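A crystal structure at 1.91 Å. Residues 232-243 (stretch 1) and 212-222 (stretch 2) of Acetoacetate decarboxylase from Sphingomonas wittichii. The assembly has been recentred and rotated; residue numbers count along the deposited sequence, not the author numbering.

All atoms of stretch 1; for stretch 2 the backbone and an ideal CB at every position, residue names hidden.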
ATOM      1  N   PHE A 232     -10.423   9.160 -23.590  1.00 38.26           N
ATOM      2  CA  PHE A 232     -11.074   7.899 -23.920  1.00 40.70           C
ATOM      3  C   PHE A 232     -12.556   7.914 -23.571  1.00 49.03           C
ATOM      4  O   PHE A 232     -13.217   6.883 -23.649  1.00 41.69           O
ATOM      5  CB  PHE A 232     -10.369   6.738 -23.216  1.00 36.56           C
ATOM      6  CG  PHE A 232      -8.982   6.449 -23.755  1.00 33.47           C
ATOM      7  CD1 PHE A 232      -7.874   7.088 -23.242  1.00 37.42           C
ATOM      8  CD2 PHE A 232      -8.793   5.508 -24.751  1.00 40.44           C
ATOM      9  CE1 PHE A 232      -6.606   6.822 -23.732  1.00 36.64           C
ATOM     10  CE2 PHE A 232      -7.529   5.238 -25.248  1.00 40.86           C
ATOM     11  CZ  PHE A 232      -6.433   5.894 -24.734  1.00 43.73           C
ATOM     12  N   ALA A 233     -13.101   9.072 -23.225  1.00 45.74           N
ATOM     13  CA  ALA A 233     -14.395   9.149 -22.559  1.00 51.60           C
ATOM     14  C   ALA A 233     -15.537   8.887 -23.530  1.00 59.01           C
ATOM     15  O   ALA A 233     -16.514   8.215 -23.181  1.00 69.30           O
ATOM     16  CB  ALA A 233     -14.573  10.522 -21.897  1.00 50.66           C
ATOM     17  N   ASP A 234     -15.466   9.437 -24.732  1.00 46.87           N
ATOM     18  CA  ASP A 234     -16.607   9.352 -25.636  1.00 58.12           C
ATOM     19  C   ASP A 234     -16.399   8.117 -26.497  1.00 58.34           C
ATOM     20  O   ASP A 234     -15.796   8.174 -27.572  1.00 55.32           O
ATOM     21  CB  ASP A 234     -16.723  10.621 -26.466  1.00 79.65           C
ATOM     22  CG  ASP A 234     -17.948  10.627 -27.342  1.00102.87           C
ATOM     23  OD1 ASP A 234     -19.030  10.264 -26.841  1.00106.64           O
ATOM     24  OD2 ASP A 234     -17.831  11.002 -28.527  1.00109.47           O
ATOM     25  N   HIS A 235     -16.839   6.963 -25.992  1.00 45.58           N
ATOM     26  CA  HIS A 235     -16.495   5.714 -26.650  1.00 44.79           C
ATOM     27  C   HIS A 235     -17.746   4.893 -26.914  1.00 47.93           C
ATOM     28  O   HIS A 235     -18.810   5.098 -26.327  1.00 44.01           O
ATOM     29  CB  HIS A 235     -15.509   4.889 -25.835  1.00 47.00           C
ATOM     30  CG  HIS A 235     -15.990   4.582 -24.459  1.00 50.16           C
ATOM     31  ND1 HIS A 235     -15.423   5.133 -23.331  1.00 46.33           N
ATOM     32  CD2 HIS A 235     -17.012   3.805 -24.031  1.00 46.85           C
ATOM     33  CE1 HIS A 235     -16.065   4.691 -22.262  1.00 51.14           C
ATOM     34  NE2 HIS A 235     -17.036   3.888 -22.659  1.00 49.87           N
ATOM     35  N   GLU A 236     -17.570   3.940 -27.809  1.00 47.84           N
ATOM     36  CA  GLU A 236     -18.507   2.862 -28.055  1.00 47.01           C
ATOM     37  C   GLU A 236     -17.877   1.598 -27.495  1.00 42.57           C
ATOM     38  O   GLU A 236     -16.719   1.299 -27.796  1.00 41.21           O
ATOM     39  CB  GLU A 236     -18.778   2.688 -29.549  1.00 49.13           C
ATOM     40  CG  GLU A 236     -19.704   1.498 -29.873  1.00 62.06           C
ATOM     41  CD  GLU A 236     -19.861   1.228 -31.381  1.00 70.02           C
ATOM     42  OE1 GLU A 236     -20.584   0.261 -31.745  1.00 58.63           O
ATOM     43  OE2 GLU A 236     -19.221   1.944 -32.189  1.00 81.13           O
ATOM     44  N   VAL A 237     -18.614   0.892 -26.650  1.00 39.64           N
ATOM     45  CA  VAL A 237     -18.130  -0.359 -26.075  1.00 38.77           C
ATOM     46  C   VAL A 237     -18.407  -1.486 -27.064  1.00 44.86           C
ATOM     47  O   VAL A 237     -19.550  -1.718 -27.454  1.00 45.09           O
ATOM     48  CB  VAL A 237     -18.799  -0.629 -24.722  1.00 42.20           C
ATOM     49  CG1 VAL A 237     -18.219  -1.868 -24.106  1.00 36.26           C
ATOM     50  CG2 VAL A 237     -18.624   0.568 -23.783  1.00 47.85           C
ATOM     51  N   LEU A 238     -17.360  -2.167 -27.497  1.00 40.05           N
ATOM     52  CA  LEU A 238     -17.482  -3.168 -28.555  1.00 41.03           C
ATOM     53  C   LEU A 238     -17.600  -4.588 -28.026  1.00 43.39           C
ATOM     54  O   LEU A 238     -18.477  -5.337 -28.448  1.00 40.62           O
ATOM     55  CB  LEU A 238     -16.273  -3.082 -29.493  1.00 37.31           C
ATOM     56  CG  LEU A 238     -16.007  -1.710 -30.102  1.00 41.39           C
ATOM     57  CD1 LEU A 238     -14.724  -1.749 -30.908  1.00 44.49           C
ATOM     58  CD2 LEU A 238     -17.177  -1.274 -30.989  1.00 48.85           C
ATOM     59  N   ALA A 239     -16.702  -5.001 -27.145  1.00 44.34           N
ATOM     60  CA  ALA A 239     -16.666  -6.396 -26.735  1.00 40.26           C
ATOM     61  C   ALA A 239     -15.856  -6.529 -25.462  1.00 40.84           C
ATOM     62  O   ALA A 239     -15.090  -5.635 -25.095  1.00 34.51           O
ATOM     63  CB  ALA A 239     -16.028  -7.267 -27.812  1.00 42.10           C
ATOM     64  N   GLY A 240     -16.034  -7.657 -24.796  1.00 37.74           N
ATOM     65  CA  GLY A 240     -15.235  -7.966 -23.626  1.00 34.63           C
ATOM     66  C   GLY A 240     -14.798  -9.413 -23.651  1.00 35.00           C
ATOM     67  O   GLY A 240     -15.484 -10.279 -24.209  1.00 30.19           O
ATOM     68  N   VAL A 241     -13.625  -9.657 -23.079  1.00 30.16           N
ATOM     69  CA  VAL A 241     -13.042 -10.991 -23.016  1.00 33.23           C
ATOM     70  C   VAL A 241     -12.111 -11.081 -21.808  1.00 40.58           C
ATOM     71  O   VAL A 241     -11.531 -10.075 -21.366  1.00 32.58           O
ATOM     72  CB  VAL A 241     -12.290 -11.320 -24.327  1.00 38.65           C
ATOM     73  CG1 VAL A 241     -11.074 -10.436 -24.464  1.00 33.32           C
ATOM     74  CG2 VAL A 241     -11.892 -12.765 -24.375  1.00 48.82           C
ATOM     75  N   THR A 242     -12.005 -12.298 -21.246  1.00 30.88           N
ATOM     76  CA  THR A 242     -11.000 -12.633 -20.234  1.00 29.77           C
ATOM     77  C   THR A 242     -10.295 -13.890 -20.717  1.00 29.25           C
ATOM     78  O   THR A 242     -10.902 -14.735 -21.396  1.00 31.43           O
ATOM     79  CB  THR A 242     -11.619 -12.832 -18.820  1.00 32.81           C
ATOM     80  OG1 THR A 242     -10.580 -12.954 -17.835  1.00 36.03           O
ATOM     81  CG2 THR A 242     -12.546 -14.087 -18.761  1.00 33.14           C
ATOM     82  N   TYR A 243      -9.003 -13.980 -20.445  1.00 27.03           N
ATOM     83  CA  TYR A 243      -8.200 -15.039 -21.029  1.00 31.29           C
ATOM     84  C   TYR A 243      -6.876 -15.116 -20.305  1.00 31.59           C
ATOM     85  O   TYR A 243      -6.513 -14.239 -19.502  1.00 29.85           O
ATOM     86  CB  TYR A 243      -7.976 -14.818 -22.516  1.00 28.87           C
ATOM     87  CG  TYR A 243      -7.267 -13.529 -22.840  1.00 37.51           C
ATOM     88  CD1 TYR A 243      -7.969 -12.352 -22.951  1.00 31.47           C
ATOM     89  CD2 TYR A 243      -5.902 -13.509 -23.099  1.00 36.06           C
ATOM     90  CE1 TYR A 243      -7.320 -11.170 -23.282  1.00 35.45           C
ATOM     91  CE2 TYR A 243      -5.256 -12.352 -23.432  1.00 41.69           C
ATOM     92  CZ  TYR A 243      -5.970 -11.181 -23.535  1.00 37.62           C
ATOM     93  OH  TYR A 243      -5.308 -10.021 -23.874  1.00 45.36           O
ATOM     94  N   UNK A 212     -10.021 -18.752 -23.081  1.00 28.66           N
ATOM     95  CA  UNK A 212     -10.689 -17.526 -23.492  1.00 29.24           C
ATOM     96  C   UNK A 212     -12.188 -17.643 -23.240  1.00 38.85           C
ATOM     97  O   UNK A 212     -12.826 -18.668 -23.582  1.00 33.58           O
ATOM     98  CB  UNK A 212     -10.412 -17.226 -24.967  1.00 29.24           C
ATOM     99  N   UNK A 213     -12.751 -16.586 -22.638  1.00 28.49           N
ATOM    100  CA  UNK A 213     -14.186 -16.452 -22.393  1.00 32.22           C
ATOM    101  C   UNK A 213     -14.652 -15.072 -22.831  1.00 34.91           C
ATOM    102  O   UNK A 213     -14.008 -14.067 -22.529  1.00 36.43           O
ATOM    103  CB  UNK A 213     -14.514 -16.686 -20.917  1.00 32.22           C
ATOM    104  N   UNK A 214     -15.770 -15.021 -23.535  1.00 31.10           N
ATOM    105  CA  UNK A 214     -16.348 -13.776 -24.014  1.00 33.49           C
ATOM    106  C   UNK A 214     -17.575 -13.454 -23.177  1.00 32.42           C
ATOM    107  O   UNK A 214     -18.149 -14.319 -22.520  1.00 37.50           O
ATOM    108  CB  UNK A 214     -16.705 -13.866 -25.499  1.00 33.49           C
ATOM    109  N   UNK A 215     -18.009 -12.206 -23.220  1.00 38.27           N
ATOM    110  CA  UNK A 215     -19.179 -11.873 -22.432  1.00 46.12           C
ATOM    111  C   UNK A 215     -19.556 -10.429 -22.574  1.00 39.59           C
ATOM    112  O   UNK A 215     -19.139  -9.741 -23.506  1.00 40.31           O
ATOM    113  CB  UNK A 215     -18.943 -12.203 -20.957  1.00 46.12           C
ATOM    114  N   UNK A 216     -20.443 -10.014 -21.681  1.00 34.40           N
ATOM    115  CA  UNK A 216     -20.991  -8.679 -21.728  1.00 29.63           C
ATOM    116  C   UNK A 216     -20.065  -7.763 -20.942  1.00 33.03           C
ATOM    117  O   UNK A 216     -19.857  -8.002 -19.752  1.00 33.36           O
ATOM    118  CB  UNK A 216     -22.417  -8.642 -21.175  1.00 29.63           C
ATOM    119  N   UNK A 217     -19.425  -6.787 -21.569  1.00 32.79           N
ATOM    120  CA  UNK A 217     -18.444  -5.960 -20.864  1.00 38.38           C
ATOM    121  C   UNK A 217     -19.053  -4.734 -20.213  1.00 29.21           C
ATOM    122  O   UNK A 217     -20.137  -4.275 -20.559  1.00 31.01           O
ATOM    123  CB  UNK A 217     -17.343  -5.521 -21.831  1.00 38.38           C
ATOM    124  N   UNK A 218     -18.289  -4.151 -19.299  1.00 35.35           N
ATOM    125  CA  UNK A 218     -18.590  -2.797 -18.886  1.00 41.73           C
ATOM    126  C   UNK A 218     -17.275  -2.118 -18.569  1.00 32.68           C
ATOM    127  O   UNK A 218     -16.286  -2.766 -18.227  1.00 29.81           O
ATOM    128  CB  UNK A 218     -19.541  -2.768 -17.688  1.00 41.73           C
ATOM    129  N   UNK A 219     -17.259  -0.818 -18.781  1.00 35.30           N
ATOM    130  CA  UNK A 219     -16.102  -0.016 -18.454  1.00 38.94           C
ATOM    131  C   UNK A 219     -16.638   1.304 -17.913  1.00 37.23           C
ATOM    132  O   UNK A 219     -17.645   1.823 -18.401  1.00 34.98           O
ATOM    133  CB  UNK A 219     -15.186   0.186 -19.662  1.00 38.94           C
ATOM    134  N   UNK A 220     -15.947   1.868 -16.936  1.00 38.17           N
ATOM    135  CA  UNK A 220     -16.343   3.163 -16.396  1.00 34.58           C
ATOM    136  C   UNK A 220     -15.053   3.913 -16.161  1.00 32.30           C
ATOM    137  O   UNK A 220     -14.229   3.488 -15.350  1.00 32.81           O
ATOM    138  CB  UNK A 220     -17.175   3.038 -15.118  1.00 34.58           C
ATOM    139  N   UNK A 221     -14.872   4.994 -16.915  1.00 39.32           N
ATOM    140  CA  UNK A 221     -13.693   5.818 -16.774  1.00 38.86           C
ATOM    141  C   UNK A 221     -13.909   6.791 -15.622  1.00 37.60           C
ATOM    142  O   UNK A 221     -14.991   7.360 -15.464  1.00 36.54           O
ATOM    143  CB  UNK A 221     -13.383   6.561 -18.075  1.00 38.86           C
ATOM    144  N   UNK A 222     -12.853   7.032 -14.853  1.00 33.61           N
ATOM    145  CA  UNK A 222     -12.838   8.065 -13.841  1.00 34.83           C
ATOM    146  C   UNK A 222     -12.236   9.363 -14.341  1.00 40.86           C
ATOM    147  O   UNK A 222     -12.124   9.612 -15.547  1.00 30.48           O
ATOM    148  CB  UNK A 222     -12.068   7.578 -12.612  1.00 34.83           C
TER

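The two strands run antiparallel, their N-to-C directions 157° apart, and are tightly paired at one end only; toward the other end the backbones diverge and side chains must fill the gap.

Position 212 lies beside Tyr243, its CB pointing sideways, 4.2 Å from Tyr243 CB and 4.7 Å from Val241 CG2. Those carbon neighbours suit a branched or long aliphatic side chain. It is Ile212, which spreads over both: CG2 lies 3.5 Å from Val241 CG2 and CG1 3.7 Å from Tyr243 CB.

Position 213 is set by its backbone, which faces Thr242 as a hydrogen-bonded pair: 213 N donates to Thr242 O at 2.9 Å, and Thr242 N donates to 213 O at 3.0 Å, both nearly straight. Its CB shares a sheet face with Thr242 and stands 3.9 Å from Thr242 CG2, so a beta-branched or aromatic residue would fit. Trp213 is found; its CB meets the threonine methyl while the indole leads away from stretch 1.

Position 214 pairs with Val241 without hydrogen bonds, the CA atoms 4.4 Å apart. Its CB is 4.0 Å from Gly240 O and 5.1 Å from Val241 CG2, on the valine's face. Small or modest apolar residues would do, and Ala214 is a small choice that adds little cover.

At 215 the backbone is fully extended, phi/psi 180/-167, a conformation glycine adopts easily. An ideal CB would find nothing of stretch 1 nearer than Gly240 O at 5.1 Å, so stretch 1 does not forbid a side chain. The residue is Gly215. Its N makes a weak hydrogen bond to Gly240 O at 3.3 Å, and a water bridges the wider gap beyond, donating to Gly215 O at 2.7 Å and accepting from Gly240 N at 3.0 Å.

Position 216 points away into space free of stretch 1, and a polar residue is reasonable; Glu216 makes no contact here.

Position 217 turns back toward stretch 1, its ideal CB 3.7 Å from Gly240 CA and 4.4 Å from Val237 CG1. A compact apolar group suits this site, and phi of -90° is compatible with proline. Pro217 packs CG 3.7 Å from Val237 CG1 and 3.6 Å from Gly240 N. The absent side chain at Gly240 matters: an ideal CB there would sit 2.6 Å from Pro217 CB, a clash.

Position 218 points away and tolerates many residues; Phe218 leaves stretch 1 alone.

Position 219 points toward Val237 and His235, but its ideal CB is 5.1 Å from His235 NE2 and 5.4 Å from Val237 CG2, so a branched aliphatic that can reach across is apt. Ile219 reaches with CG2, 3.9 Å from Val237 CG2 and 3.8 Å from His235 NE2.

Position 220 points away, inviting a polar residue, and is Glu220.

Position 221 faces a hollow bounded by Ala233 CA and His235 CE1, each 5.3 Å from its CB; leucine or methionine could fill it. Leu221 puts CD1 3.1 Å from Phe232 O and 3.5 Å from Ala233 CA, at the edge of the His235 ring.

Position 222 is out of reach, leaving the choice open: Gly222.

Stretch 2, residues 212-222: IWAGEPFIELG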
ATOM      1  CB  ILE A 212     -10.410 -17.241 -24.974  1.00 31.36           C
ATOM      2  CG1 ILE A 212      -8.914 -17.182 -25.227  1.00 37.15           C
ATOM      3  CG2 ILE A 212     -11.055 -15.956 -25.401  1.00 32.95           C
ATOM      4  CD1 ILE A 212      -8.559 -17.214 -26.745  1.00 33.43           C
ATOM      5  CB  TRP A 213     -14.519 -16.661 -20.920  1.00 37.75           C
ATOM      6  CG  TRP A 213     -14.081 -18.019 -20.415  1.00 35.82           C
ATOM      7  CD1 TRP A 213     -12.839 -18.360 -19.972  1.00 35.02           C
ATOM      8  CD2 TRP A 213     -14.883 -19.196 -20.302  1.00 33.32           C
ATOM      9  NE1 TRP A 213     -12.811 -19.687 -19.608  1.00 29.63           N
ATOM     10  CE2 TRP A 213     -14.058 -20.217 -19.779  1.00 30.19           C
ATOM     11  CE3 TRP A 213     -16.213 -19.492 -20.605  1.00 31.54           C
ATOM     12  CZ2 TRP A 213     -14.514 -21.524 -19.574  1.00 35.20           C
ATOM     13  CZ3 TRP A 213     -16.671 -20.798 -20.385  1.00 33.34           C
ATOM     14  CH2 TRP A 213     -15.829 -21.783 -19.859  1.00 33.86           C
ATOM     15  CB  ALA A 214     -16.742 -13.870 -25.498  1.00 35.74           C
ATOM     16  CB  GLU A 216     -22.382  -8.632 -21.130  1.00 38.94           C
ATOM     17  CG  GLU A 216     -23.024  -7.253 -21.236  1.00107.90           C
ATOM     18  CD  GLU A 216     -24.294  -7.122 -20.421  1.00169.71           C
ATOM     19  OE1 GLU A 216     -24.589  -8.037 -19.626  1.00188.71           O
ATOM     20  OE2 GLU A 216     -24.986  -6.093 -20.560  1.00192.79           O
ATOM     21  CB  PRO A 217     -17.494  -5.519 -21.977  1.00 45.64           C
ATOM     22  CG  PRO A 217     -18.392  -5.414 -23.189  1.00 39.62           C
ATOM     23  CD  PRO A 217     -19.403  -6.554 -23.027  1.00 37.33           C
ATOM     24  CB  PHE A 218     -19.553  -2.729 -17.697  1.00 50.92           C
ATOM     25  CG  PHE A 218     -18.881  -2.570 -16.376  1.00 48.31           C
ATOM     26  CD1 PHE A 218     -18.438  -1.341 -15.932  1.00 66.43           C
ATOM     27  CD2 PHE A 218     -18.728  -3.668 -15.563  1.00 46.48           C
ATOM     28  CE1 PHE A 218     -17.806  -1.219 -14.700  1.00 52.04           C
ATOM     29  CE2 PHE A 218     -18.100  -3.562 -14.340  1.00 45.67           C
ATOM     30  CZ  PHE A 218     -17.640  -2.331 -13.904  1.00 50.93           C
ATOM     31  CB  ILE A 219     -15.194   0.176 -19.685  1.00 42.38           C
ATOM     32  CG1 ILE A 219     -14.056   1.137 -19.348  1.00 43.23           C
ATOM     33  CG2 ILE A 219     -16.005   0.696 -20.864  1.00 63.91           C
ATOM     34  CD1 ILE A 219     -12.955   1.110 -20.387  1.00 44.15           C
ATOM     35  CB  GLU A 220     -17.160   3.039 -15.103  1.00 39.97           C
ATOM     36  CG  GLU A 220     -17.484   4.376 -14.424  1.00 52.80           C
ATOM     37  CD  GLU A 220     -18.186   4.199 -13.106  1.00 76.29           C
ATOM     38  OE1 GLU A 220     -19.375   3.832 -13.123  1.00 76.34           O
ATOM     39  OE2 GLU A 220     -17.544   4.409 -12.054  1.00 73.47           O
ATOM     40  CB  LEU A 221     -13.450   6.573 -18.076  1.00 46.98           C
ATOM     41  CG  LEU A 221     -13.068   5.720 -19.279  1.00 65.28           C
ATOM     42  CD1 LEU A 221     -13.155   6.570 -20.525  1.00 63.32           C
ATOM     43  CD2 LEU A 221     -11.678   5.126 -19.124  1.00 75.58           C
TER
HETATM   44  O   HOH W   1     -18.208  -9.266 -26.019  1.00 38.71           O
HETATM   45  O   HOH W   2     -18.987   2.858 -21.262  1.00 54.68           O
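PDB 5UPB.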